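Local coordinates for ankyrin repeat domain protein (Legionella pneumophila subsp. pneumophila, PDB 6MCA) that is an effector delivered by the bacterium during infection, combining ankyrin repeats with a cysteine protease-like domain and interacting with the host LARP7 component of the 7SK snRNP complex, at residues Y54-T65 / Y234-E242; V192-I203 / I218-A229. One frame throughout, in Å; residues are numbered along the deposited sequence. Where two conformers were deposited one is given.

Contact 1 ties residues 54-65, which include helix 58-65 near the N-terminal end of the modelled chain, to the loop 234-242 that follows helix 215-233. Contact 2 packs that same helix, through residues 218-229, against residues 192-203 of helix 188-202. Because residues 192-229 fall between 65 and 234, contact 2 is nested inside the chain loop that contact 1 closes, and helix 215-233 leads from one to the other. Their centres lie about 26 Å apart, and their nearest atoms are about 5 Å apart without touching. Contact 2 is more central, its centre about 12 Å from that of the chain against about 22 Å for contact 1, which binds a tartaric acid probably from the crystallisation liquor.

Contact 1 (Y54-T65 / Y234-E242); sequences YGFTPLIECAIT and YQHHPRLGE. With TLA (L(+)-tartaric acid), chain C.
The Tyr-54 ring carries Pro-238 on one face: Pro-238 CB stands 3.7 Å from the centroid of the Tyr-54 ring, 18° off the ring normal, in a CH-pi contact displaced from the ring centre. The Phe-56 ring takes Ile-64 CD1 over the centre of one face and meets Trp-94 edge-to-face, while its CE2 approaches His-236 O obliquely at 3.8 Å. The imidazole of His-237, edge-to-face with His-244, is used at its edge. Its ND1 accepts from Arg-239 N at 3.1 Å, in the ring plane, and its NE2 donates to O11 of a tartaric acid, probably from crystallisation liquor, at 2.6 Å. Bonds at both nitrogens would favour this ring orientation in the crystal; the Arg-239 N bond is the protein's own. CG anti to the backbone N (chi1 -158°) brings the ring to the C-terminal part of 54-65, where Ile-64 CG2 meets His-237 CD2 at 4.0 Å. The ligand also spans the contact: its O2 donates to Thr-65 O at 3.0 Å, and it is hydrogen-bonded to His-33 NE2.

Pro-238 contributes most to the contact, with CB over the Tyr-54 face, CG 3.5 Å from Glu-61 OE1 and CD alongside Ile-64 CG2. Glu-61 reaches it by a bend at chi2 (-77°). The Tyr-54 hydroxyl, near the Arg-239 guanidinium, is hydrogen-bonded to Asn-28, and His-236 NE2 to Glu-189. Helix 58-65 is N-capped by Thr-57 OG1, accepting from Ile-60 N. Its Thr-Pro-Leu start and packing on helices 68-76 and 91-97 are consistent with an ankyrin-like stack docked onto the loop between helices 215-233 and 242-251.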
loop_
_atom_site.group_PDB
_atom_site.type_symbol
_atom_site.label_atom_id
_atom_site.label_comp_id
_atom_site.label_asym_id
_atom_site.label_seq_id
_atom_site.Cartn_x
_atom_site.Cartn_y
_atom_site.Cartn_z
ATOM N N TYR A 54 -11.686 6.668 -21.353
ATOM C CA TYR A 54 -10.611 6.442 -20.397
ATOM C C TYR A 54 -11.075 5.712 -19.144
ATOM O O TYR A 54 -10.262 5.472 -18.247
ATOM C CB TYR A 54 -9.962 7.773 -20.005
ATOM C CG TYR A 54 -9.459 8.582 -21.178
ATOM C CD1 TYR A 54 -8.277 8.244 -21.826
ATOM C CD2 TYR A 54 -10.163 9.687 -21.638
ATOM C CE1 TYR A 54 -7.812 8.981 -22.899
ATOM C CE2 TYR A 54 -9.706 10.430 -22.710
ATOM C CZ TYR A 54 -8.531 10.073 -23.337
ATOM O OH TYR A 54 -8.074 10.811 -24.404
ATOM N N GLY A 55 -12.353 5.354 -19.063
ATOM C CA GLY A 55 -12.883 4.673 -17.901
ATOM C C GLY A 55 -13.396 5.573 -16.801
ATOM O O GLY A 55 -13.670 5.080 -15.700
ATOM N N PHE A 56 -13.543 6.869 -17.059
ATOM C CA PHE A 56 -13.960 7.833 -16.055
ATOM C C PHE A 56 -15.245 8.526 -16.489
ATOM O O PHE A 56 -15.694 8.406 -17.632
ATOM C CB PHE A 56 -12.861 8.875 -15.801
ATOM C CG PHE A 56 -11.559 8.283 -15.346
ATOM C CD1 PHE A 56 -11.487 7.564 -14.168
ATOM C CD2 PHE A 56 -10.404 8.454 -16.092
ATOM C CE1 PHE A 56 -10.293 7.018 -13.744
ATOM C CE2 PHE A 56 -9.205 7.911 -15.671
ATOM C CZ PHE A 56 -9.150 7.192 -14.495
ATOM N N THR A 57 -15.839 9.253 -15.553
ATOM C CA THR A 57 -16.964 10.132 -15.816
ATOM C C THR A 57 -16.473 11.560 -15.993
ATOM O O THR A 57 -15.348 11.891 -15.607
ATOM C CB THR A 57 -17.975 10.069 -14.663
ATOM O OG1 THR A 57 -17.407 10.671 -13.494
ATOM C CG2 THR A 57 -18.350 8.629 -14.356
ATOM N N PRO A 58 -17.279 12.436 -16.602
ATOM C CA PRO A 58 -16.862 13.846 -16.713
ATOM C C PRO A 58 -16.507 14.483 -15.376
ATOM O O PRO A 58 -15.542 15.254 -15.297
ATOM C CB PRO A 58 -18.082 14.514 -17.361
ATOM C CG PRO A 58 -18.721 13.428 -18.150
ATOM C CD PRO A 58 -18.509 12.162 -17.369
ATOM N N LEU A 59 -17.258 14.171 -14.317
ATOM C CA LEU A 59 -16.945 14.720 -13.001
ATOM C C LEU A 59 -15.618 14.182 -12.480
ATOM O O LEU A 59 -14.834 14.924 -11.877
ATOM C CB LEU A 59 -18.075 14.411 -12.021
ATOM C CG LEU A 59 -18.000 15.118 -10.668
ATOM C CD1 LEU A 59 -17.989 16.628 -10.855
ATOM C CD2 LEU A 59 -19.154 14.692 -9.774
ATOM N N ILE A 60 -15.350 12.894 -12.702
ATOM C CA ILE A 60 -14.068 12.332 -12.292
ATOM C C ILE A 60 -12.933 12.928 -13.116
ATOM O O ILE A 60 -11.830 13.140 -12.599
ATOM C CB ILE A 60 -14.108 10.795 -12.385
ATOM C CG1 ILE A 60 -15.101 10.231 -11.365
ATOM C CG2 ILE A 60 -12.726 10.201 -12.166
ATOM C CD1 ILE A 60 -15.141 8.719 -11.319
ATOM N N GLU A 61 -13.178 13.222 -14.395
ATOM C CA GLU A 61 -12.180 13.931 -15.191
ATOM C C GLU A 61 -11.893 15.308 -14.605
ATOM O O GLU A 61 -10.731 15.724 -14.511
ATOM C CB GLU A 61 -12.653 14.055 -16.641
ATOM C CG GLU A 61 -12.772 12.734 -17.382
ATOM C CD GLU A 61 -11.433 12.187 -17.835
ATOM O OE1 GLU A 61 -10.418 12.904 -17.705
ATOM O OE2 GLU A 61 -11.395 11.039 -18.327
ATOM N N CYS A 62 -12.945 16.028 -14.205
ATOM C CA CYS A 62 -12.761 17.328 -13.567
ATOM C C CYS A 62 -11.950 17.204 -12.284
ATOM O O CYS A 62 -11.075 18.033 -12.009
ATOM C CB CYS A 62 -14.119 17.963 -13.273
ATOM S SG CYS A 62 -15.056 18.426 -14.738
ATOM N N ALA A 63 -12.234 16.174 -11.484
ATOM C CA ALA A 63 -11.490 15.975 -10.244
ATOM C C ALA A 63 -10.023 15.667 -10.524
ATOM O O ALA A 63 -9.130 16.203 -9.857
ATOM C CB ALA A 63 -12.129 14.854 -9.423
ATOM N N ILE A 64 -9.757 14.810 -11.513
ATOM C CA ILE A 64 -8.381 14.447 -11.844
ATOM C C ILE A 64 -7.611 15.664 -12.341
ATOM O O ILE A 64 -6.440 15.859 -11.995
ATOM C CB ILE A 64 -8.369 13.305 -12.879
ATOM C CG1 ILE A 64 -8.816 11.992 -12.232
ATOM C CG2 ILE A 64 -6.987 13.149 -13.499
ATOM C CD1 ILE A 64 -8.828 10.817 -13.186
ATOM N N THR A 65 -8.256 16.507 -13.146
ATOM C CA THR A 65 -7.591 17.665 -13.730
ATOM C C THR A 65 -7.758 18.940 -12.909
ATOM O O THR A 65 -7.311 20.002 -13.355
ATOM C CB THR A 65 -8.102 17.901 -15.155
ATOM O OG1 THR A 65 -9.522 18.096 -15.130
ATOM C CG2 THR A 65 -7.774 16.707 -16.040
ATOM N N TYR A 234 0.522 10.052 -11.488
ATOM C CA TYR A 234 0.413 10.430 -12.891
ATOM C C TYR A 234 0.038 9.252 -13.780
ATOM O O TYR A 234 -0.416 9.465 -14.908
ATOM C CB TYR A 234 1.727 11.043 -13.380
ATOM C CG TYR A 234 2.126 12.313 -12.663
ATOM C CD1 TYR A 234 1.185 13.082 -11.988
ATOM C CD2 TYR A 234 3.446 12.745 -12.660
ATOM C CE1 TYR A 234 1.548 14.242 -11.331
ATOM C CE2 TYR A 234 3.818 13.904 -12.006
ATOM C CZ TYR A 234 2.866 14.649 -11.344
ATOM O OH TYR A 234 3.232 15.803 -10.691
ATOM N N GLN A 235 0.217 8.016 -13.301
ATOM C CA GLN A 235 -0.198 6.862 -14.087
ATOM C C GLN A 235 -1.705 6.826 -14.298
ATOM O O GLN A 235 -2.168 6.217 -15.267
ATOM C CB GLN A 235 0.268 5.568 -13.417
ATOM C CG GLN A 235 1.775 5.363 -13.454
ATOM C CD GLN A 235 2.191 4.001 -12.933
ATOM O OE1 GLN A 235 1.513 3.410 -12.093
ATOM N NE2 GLN A 235 3.311 3.494 -13.435
ATOM N N HIS A 236 -2.478 7.469 -13.418
ATOM C CA HIS A 236 -3.926 7.498 -13.577
ATOM C C HIS A 236 -4.390 8.579 -14.543
ATOM O O HIS A 236 -5.531 8.520 -15.014
ATOM C CB HIS A 236 -4.604 7.706 -12.221
ATOM C CG HIS A 236 -4.373 6.589 -11.252
ATOM N ND1 HIS A 236 -5.046 5.388 -11.327
ATOM C CD2 HIS A 236 -3.548 6.493 -10.183
ATOM C CE1 HIS A 236 -4.643 4.599 -10.348
ATOM N NE2 HIS A 236 -3.735 5.245 -9.639
ATOM N N HIS A 237 -3.543 9.554 -14.845
ATOM C CA HIS A 237 -3.949 10.655 -15.709
ATOM C C HIS A 237 -4.207 10.143 -17.123
ATOM O O HIS A 237 -3.400 9.374 -17.657
ATOM C CB HIS A 237 -2.880 11.743 -15.726
ATOM C CG HIS A 237 -3.397 13.090 -16.122
ATOM N ND1 HIS A 237 -3.801 13.384 -17.407
ATOM C CD2 HIS A 237 -3.581 14.221 -15.401
ATOM C CE1 HIS A 237 -4.210 14.639 -17.461
ATOM N NE2 HIS A 237 -4.086 15.169 -16.257
ATOM N N PRO A 238 -5.315 10.538 -17.756
ATOM C CA PRO A 238 -5.612 10.024 -19.103
ATOM C C PRO A 238 -4.672 10.536 -20.182
ATOM O O PRO A 238 -4.529 9.867 -21.214
ATOM C CB PRO A 238 -7.051 10.499 -19.350
ATOM C CG PRO A 238 -7.227 11.668 -18.437
ATOM C CD PRO A 238 -6.405 11.371 -17.223
ATOM N N ARG A 239 -4.025 11.688 -19.986
ATOM C CA ARG A 239 -3.160 12.251 -21.024
ATOM C C ARG A 239 -2.187 13.222 -20.351
ATOM O O ARG A 239 -2.576 14.335 -19.989
ATOM C CB ARG A 239 -3.981 12.942 -22.102
ATOM C CG ARG A 239 -3.164 13.726 -23.117
ATOM C CD ARG A 239 -4.053 14.653 -23.932
ATOM N NE ARG A 239 -5.174 13.936 -24.536
ATOM C CZ ARG A 239 -6.236 14.525 -25.076
ATOM N NH1 ARG A 239 -7.207 13.789 -25.601
ATOM N NH2 ARG A 239 -6.331 15.848 -25.089
ATOM N N LEU A 240 -0.937 12.793 -20.200
ATOM C CA LEU A 240 0.078 13.643 -19.592
ATOM C C LEU A 240 0.399 14.829 -20.494
ATOM O O LEU A 240 0.379 14.730 -21.723
ATOM C CB LEU A 240 1.348 12.842 -19.309
ATOM C CG LEU A 240 1.212 11.691 -18.312
ATOM C CD1 LEU A 240 2.547 10.991 -18.119
ATOM C CD2 LEU A 240 0.665 12.191 -16.984
ATOM N N GLY A 241 0.703 15.962 -19.866
ATOM C CA GLY A 241 0.960 17.185 -20.600
ATOM C C GLY A 241 2.262 17.868 -20.238
ATOM O O GLY A 241 3.164 17.245 -19.671
ATOM N N GLU A 242 2.357 19.163 -20.555
ATOM C CA GLU A 242 3.610 19.892 -20.383
ATOM C C GLU A 242 4.068 19.898 -18.928
ATOM O O GLU A 242 5.254 19.693 -18.644
ATOM C CB GLU A 242 3.453 21.322 -20.903
ATOM C CG GLU A 242 4.618 22.240 -20.571
HETATM O O1 TLA C . -4.744 18.839 -16.387
HETATM O O11 TLA C . -3.781 17.422 -15.036
HETATM C C1 TLA C . -4.183 18.589 -15.287
HETATM C C2 TLA C . -3.989 19.698 -14.256
HETATM O O2 TLA C . -4.746 20.816 -14.626
HETATM C C3 TLA C . -2.514 20.083 -14.187
HETATM O O3 TLA C . -2.251 21.105 -15.108
HETATM C C4 TLA C . -2.186 20.574 -12.778
HETATM O O4 TLA C . -1.944 21.792 -12.577
HETATM O O41 TLA C . -2.160 19.759 -11.818
#

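Contact 2 (V192-I203 / I218-A229); sequences VAVVKDSLRRFI and IHNIMDAFTDAA
Two nearly antiparallel helices, 188-202 and 215-233, pair here as a helical hairpin, their segment axes 9.6 Å apart at an angle of 159°. Phe-225 buries the largest area, toward the Val-192 end. Val-195 CG1 lies over one face of its ring, 4.0 Å from the centroid of Phe-225, whereas Val-192 CG1 comes in at the edge, 3.6 Å from Phe-225 CD1. The same Val-192 methyl, turned anti to its own nitrogen (chi1 177°), also reaches Ala-228 and Ala-229.

Farther along, Leu-199 and Met-222 lie alongside each other, pointing opposite ways, with Leu-199 CB 4.0 Å from Met-222 CG. The thioether then bends at chi3 (61°), which lays Met-222 CE against Arg-200 CB at 3.7 Å. Ile-203 closes this end by dividing its branches: CG2 packs on Ile-218 CD1 at 3.7 Å, and CD1 approaches the His-219 ring obliquely.

One polar bond joins the helices at the rim of this apolar seam. Lys-196 runs out fully extended, so that its NZ donates to Thr-226 OG1 at 2.7 Å. That hydroxyl in turn donates to Met-222 O from above the carbonyl plane, which holds the acceptor for the ammonium. Beside the seam, Asp-197 forms salt bridges with Arg-200 and Arg-201, one on each carboxylate oxygen.

Around the pair, Trp-383 of helix 373-399 touches Leu-199, helix 355-364 packs on Leu-199, Ile-221 and Phe-225, and helix 348-353 meets Val-195 and Phe-225. Ile-258, on strand 256-263 at an edge of the five-stranded antiparallel sheet, packs against Ala-224, Phe-225 and Ala-228, placing helix 215-233 beside that sheet.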
loop_
_atom_site.group_PDB
_atom_site.type_symbol
_atom_site.label_atom_id
_atom_site.label_comp_id
_atom_site.label_asym_id
_atom_site.label_seq_id
_atom_site.Cartn_x
_atom_site.Cartn_y
_atom_site.Cartn_z
ATOM N N VAL A 192 3.405 2.095 -1.069
ATOM C CA VAL A 192 4.407 3.158 -1.006
ATOM C C VAL A 192 4.111 4.099 0.156
ATOM O O VAL A 192 5.000 4.442 0.952
ATOM C CB VAL A 192 4.468 3.916 -2.345
ATOM C CG1 VAL A 192 5.446 5.075 -2.258
ATOM C CG2 VAL A 192 4.854 2.972 -3.473
ATOM N N ALA A 193 2.848 4.517 0.278
ATOM C CA ALA A 193 2.474 5.433 1.352
ATOM C C ALA A 193 2.714 4.809 2.725
ATOM O O ALA A 193 3.275 5.457 3.622
ATOM C CB ALA A 193 1.013 5.854 1.196
ATOM N N VAL A 194 2.309 3.550 2.901
ATOM C CA VAL A 194 2.433 2.917 4.208
ATOM C C VAL A 194 3.894 2.640 4.541
ATOM O O VAL A 194 4.286 2.698 5.710
ATOM C CB VAL A 194 1.564 1.644 4.270
ATOM C CG1 VAL A 194 2.315 0.426 3.747
ATOM C CG2 VAL A 194 1.071 1.408 5.690
ATOM N N VAL A 195 4.735 2.385 3.534
ATOM C CA VAL A 195 6.152 2.153 3.798
ATOM C C VAL A 195 6.824 3.447 4.231
ATOM O O VAL A 195 7.628 3.462 5.174
ATOM C CB VAL A 195 6.837 1.538 2.563
ATOM C CG1 VAL A 195 8.348 1.699 2.655
ATOM C CG2 VAL A 195 6.467 0.073 2.436
ATOM N N LYS A 196 6.499 4.556 3.560
ATOM C CA LYS A 196 7.045 5.843 3.985
ATOM C C LYS A 196 6.611 6.175 5.410
ATOM O O LYS A 196 7.427 6.606 6.239
ATOM C CB LYS A 196 6.617 6.942 3.014
ATOM C CG LYS A 196 7.200 8.302 3.345
ATOM C CD LYS A 196 6.594 9.391 2.481
ATOM C CE LYS A 196 6.950 10.766 3.015
ATOM N NZ LYS A 196 6.274 11.852 2.252
ATOM N N ASP A 197 5.327 5.964 5.720
ATOM C CA ASP A 197 4.840 6.265 7.063
ATOM C C ASP A 197 5.484 5.358 8.109
ATOM O O ASP A 197 5.769 5.796 9.232
ATOM C CB ASP A 197 3.319 6.143 7.111
ATOM C CG ASP A 197 2.750 6.550 8.453
ATOM O OD1 ASP A 197 2.694 7.768 8.729
ATOM O OD2 ASP A 197 2.362 5.654 9.232
ATOM N N SER A 198 5.729 4.093 7.756
ATOM C CA SER A 198 6.367 3.166 8.679
ATOM C C SER A 198 7.805 3.570 8.956
ATOM O O SER A 198 8.266 3.486 10.096
ATOM C CB SER A 198 6.306 1.747 8.116
ATOM O OG SER A 198 7.213 0.889 8.784
ATOM N N LEU A 199 8.531 4.014 7.927
ATOM C CA LEU A 199 9.881 4.522 8.155
ATOM C C LEU A 199 9.859 5.751 9.058
ATOM O O LEU A 199 10.688 5.880 9.972
ATOM C CB LEU A 199 10.554 4.847 6.821
ATOM C CG LEU A 199 10.933 3.652 5.947
ATOM C CD1 LEU A 199 11.483 4.127 4.613
ATOM C CD2 LEU A 199 11.941 2.762 6.661
ATOM N N ARG A 200 8.911 6.664 8.813
ATOM C CA ARG A 200 8.794 7.857 9.648
ATOM C C ARG A 200 8.557 7.485 11.107
ATOM O O ARG A 200 9.191 8.038 12.013
ATOM C CB ARG A 200 7.664 8.750 9.134
ATOM C CG ARG A 200 7.402 9.963 10.012
ATOM C CD ARG A 200 6.108 10.662 9.629
ATOM N NE ARG A 200 4.931 9.873 9.979
ATOM C CZ ARG A 200 4.368 9.866 11.183
ATOM N NH1 ARG A 200 4.877 10.604 12.158
ATOM N NH2 ARG A 200 3.297 9.117 11.410
ATOM N N ARG A 201 7.636 6.550 11.353
ATOM C CA ARG A 201 7.391 6.099 12.719
ATOM C C ARG A 201 8.601 5.374 13.292
ATOM O O ARG A 201 8.865 5.464 14.498
ATOM C CB ARG A 201 6.166 5.189 12.762
ATOM C CG ARG A 201 4.883 5.849 12.302
ATOM C CD ARG A 201 3.728 4.860 12.298
ATOM N NE ARG A 201 2.476 5.494 11.900
ATOM C CZ ARG A 201 1.691 6.176 12.725
ATOM N NH1 ARG A 201 2.027 6.313 14.000
ATOM N NH2 ARG A 201 0.569 6.721 12.276
ATOM N N PHE A 202 9.344 4.659 12.447
ATOM C CA PHE A 202 10.476 3.870 12.913
ATOM C C PHE A 202 11.586 4.763 13.445
ATOM O O PHE A 202 12.073 4.562 14.564
ATOM C CB PHE A 202 10.984 2.986 11.775
ATOM C CG PHE A 202 12.193 2.175 12.126
ATOM C CD1 PHE A 202 12.130 1.194 13.101
ATOM C CD2 PHE A 202 13.396 2.387 11.472
ATOM C CE1 PHE A 202 13.244 0.442 13.422
ATOM C CE2 PHE A 202 14.513 1.639 11.788
ATOM C CZ PHE A 202 14.437 0.665 12.764
ATOM N N ILE A 203 11.993 5.770 12.664
ATOM C CA ILE A 203 13.071 6.652 13.111
ATOM C C ILE A 203 12.627 7.616 14.200
ATOM O O ILE A 203 13.455 8.378 14.716
ATOM C CB ILE A 203 13.672 7.454 11.940
ATOM C CG1 ILE A 203 12.614 8.339 11.290
ATOM C CG2 ILE A 203 14.279 6.517 10.909
ATOM C CD1 ILE A 203 13.147 9.147 10.125
ATOM N N ILE A 218 18.125 7.094 5.716
ATOM C CA ILE A 218 16.704 6.757 5.701
ATOM C C ILE A 218 15.880 7.942 5.218
ATOM O O ILE A 218 14.984 7.793 4.375
ATOM C CB ILE A 218 16.254 6.286 7.097
ATOM C CG1 ILE A 218 16.998 5.010 7.494
ATOM C CG2 ILE A 218 14.748 6.070 7.130
ATOM C CD1 ILE A 218 16.492 4.378 8.773
ATOM N N HIS A 219 16.190 9.141 5.722
ATOM C CA HIS A 219 15.483 10.340 5.286
ATOM C C HIS A 219 15.475 10.442 3.767
ATOM O O HIS A 219 14.414 10.594 3.147
ATOM C CB HIS A 219 16.122 11.585 5.904
ATOM C CG HIS A 219 15.672 11.864 7.305
ATOM N ND1 HIS A 219 16.539 12.262 8.299
ATOM C CD2 HIS A 219 14.446 11.805 7.876
ATOM C CE1 HIS A 219 15.867 12.434 9.424
ATOM N NE2 HIS A 219 14.595 12.163 9.193
ATOM N N ASN A 220 16.653 10.311 3.150
ATOM C CA ASN A 220 16.737 10.379 1.695
ATOM C C ASN A 220 15.810 9.358 1.055
ATOM O O ASN A 220 15.049 9.684 0.134
ATOM C CB ASN A 220 18.180 10.163 1.243
ATOM C CG ASN A 220 19.102 11.278 1.691
ATOM O OD1 ASN A 220 18.687 12.430 1.814
ATOM N ND2 ASN A 220 20.363 10.940 1.937
ATOM N N ILE A 221 15.830 8.123 1.566
ATOM C CA ILE A 221 14.947 7.083 1.042
ATOM C C ILE A 221 13.503 7.560 1.087
ATOM O O ILE A 221 12.772 7.489 0.090
ATOM C CB ILE A 221 15.138 5.771 1.823
ATOM C CG1 ILE A 221 16.561 5.241 1.631
ATOM C CG2 ILE A 221 14.119 4.732 1.384
ATOM C CD1 ILE A 221 16.866 3.996 2.437
ATOM N N MET A 222 13.089 8.103 2.237
ATOM C CA MET A 222 11.731 8.621 2.359
ATOM C C MET A 222 11.452 9.651 1.275
ATOM O O MET A 222 10.430 9.574 0.580
ATOM C CB MET A 222 11.519 9.213 3.753
ATOM C CG MET A 222 11.519 8.169 4.860
ATOM S SD MET A 222 11.540 8.871 6.521
ATOM C CE MET A 222 10.004 9.794 6.515
ATOM N N ASP A 223 12.384 10.591 1.079
ATOM C CA ASP A 223 12.250 11.560 -0.003
ATOM C C ASP A 223 11.949 10.855 -1.317
ATOM O O ASP A 223 10.953 11.159 -1.987
ATOM C CB ASP A 223 13.526 12.394 -0.124
ATOM C CG ASP A 223 13.628 13.465 0.942
ATOM O OD1 ASP A 223 14.655 14.175 0.971
ATOM O OD2 ASP A 223 12.683 13.601 1.746
ATOM N N ALA A 224 12.781 9.871 -1.669
ATOM C CA ALA A 224 12.577 9.144 -2.915
ATOM C C ALA A 224 11.181 8.541 -2.962
ATOM O O ALA A 224 10.456 8.700 -3.955
ATOM C CB ALA A 224 13.648 8.066 -3.072
ATOM N N PHE A 225 10.763 7.895 -1.867
ATOM C CA PHE A 225 9.429 7.307 -1.834
ATOM C C PHE A 225 8.373 8.360 -2.128
ATOM O O PHE A 225 7.463 8.128 -2.937
ATOM C CB PHE A 225 9.176 6.640 -0.483
ATOM C CG PHE A 225 9.530 5.181 -0.454
ATOM C CD1 PHE A 225 8.751 4.252 -1.125
ATOM C CD2 PHE A 225 10.644 4.738 0.239
ATOM C CE1 PHE A 225 9.074 2.907 -1.101
ATOM C CE2 PHE A 225 10.972 3.395 0.265
ATOM C CZ PHE A 225 10.186 2.479 -0.405
ATOM N N THR A 226 8.511 9.543 -1.521
ATOM C CA THR A 226 7.609 10.649 -1.813
ATOM C C THR A 226 7.504 10.864 -3.315
ATOM O O THR A 226 6.414 10.792 -3.897
ATOM C CB THR A 226 8.095 11.925 -1.122
ATOM O OG1 THR A 226 8.119 11.724 0.294
ATOM C CG2 THR A 226 7.176 13.093 -1.450
ATOM N N ASP A 227 8.653 11.075 -3.965
ATOM C CA ASP A 227 8.648 11.293 -5.405
ATOM C C ASP A 227 7.981 10.129 -6.122
ATOM O O ASP A 227 7.153 10.336 -7.019
ATOM C CB ASP A 227 10.075 11.503 -5.909
ATOM C CG ASP A 227 10.701 12.775 -5.368
ATOM O OD1 ASP A 227 9.944 13.689 -4.974
ATOM O OD2 ASP A 227 11.947 12.862 -5.334
ATOM N N ALA A 228 8.287 8.899 -5.696
ATOM C CA ALA A 228 7.668 7.730 -6.310
ATOM C C ALA A 228 6.153 7.862 -6.293
ATOM O O ALA A 228 5.492 7.707 -7.329
ATOM C CB ALA A 228 8.115 6.457 -5.589
ATOM N N ALA A 229 5.595 8.213 -5.129
ATOM C CA ALA A 229 4.152 8.393 -5.018
ATOM C C ALA A 229 3.645 9.339 -6.095
ATOM O O ALA A 229 2.719 9.006 -6.846
ATOM C CB ALA A 229 3.792 8.911 -3.624
#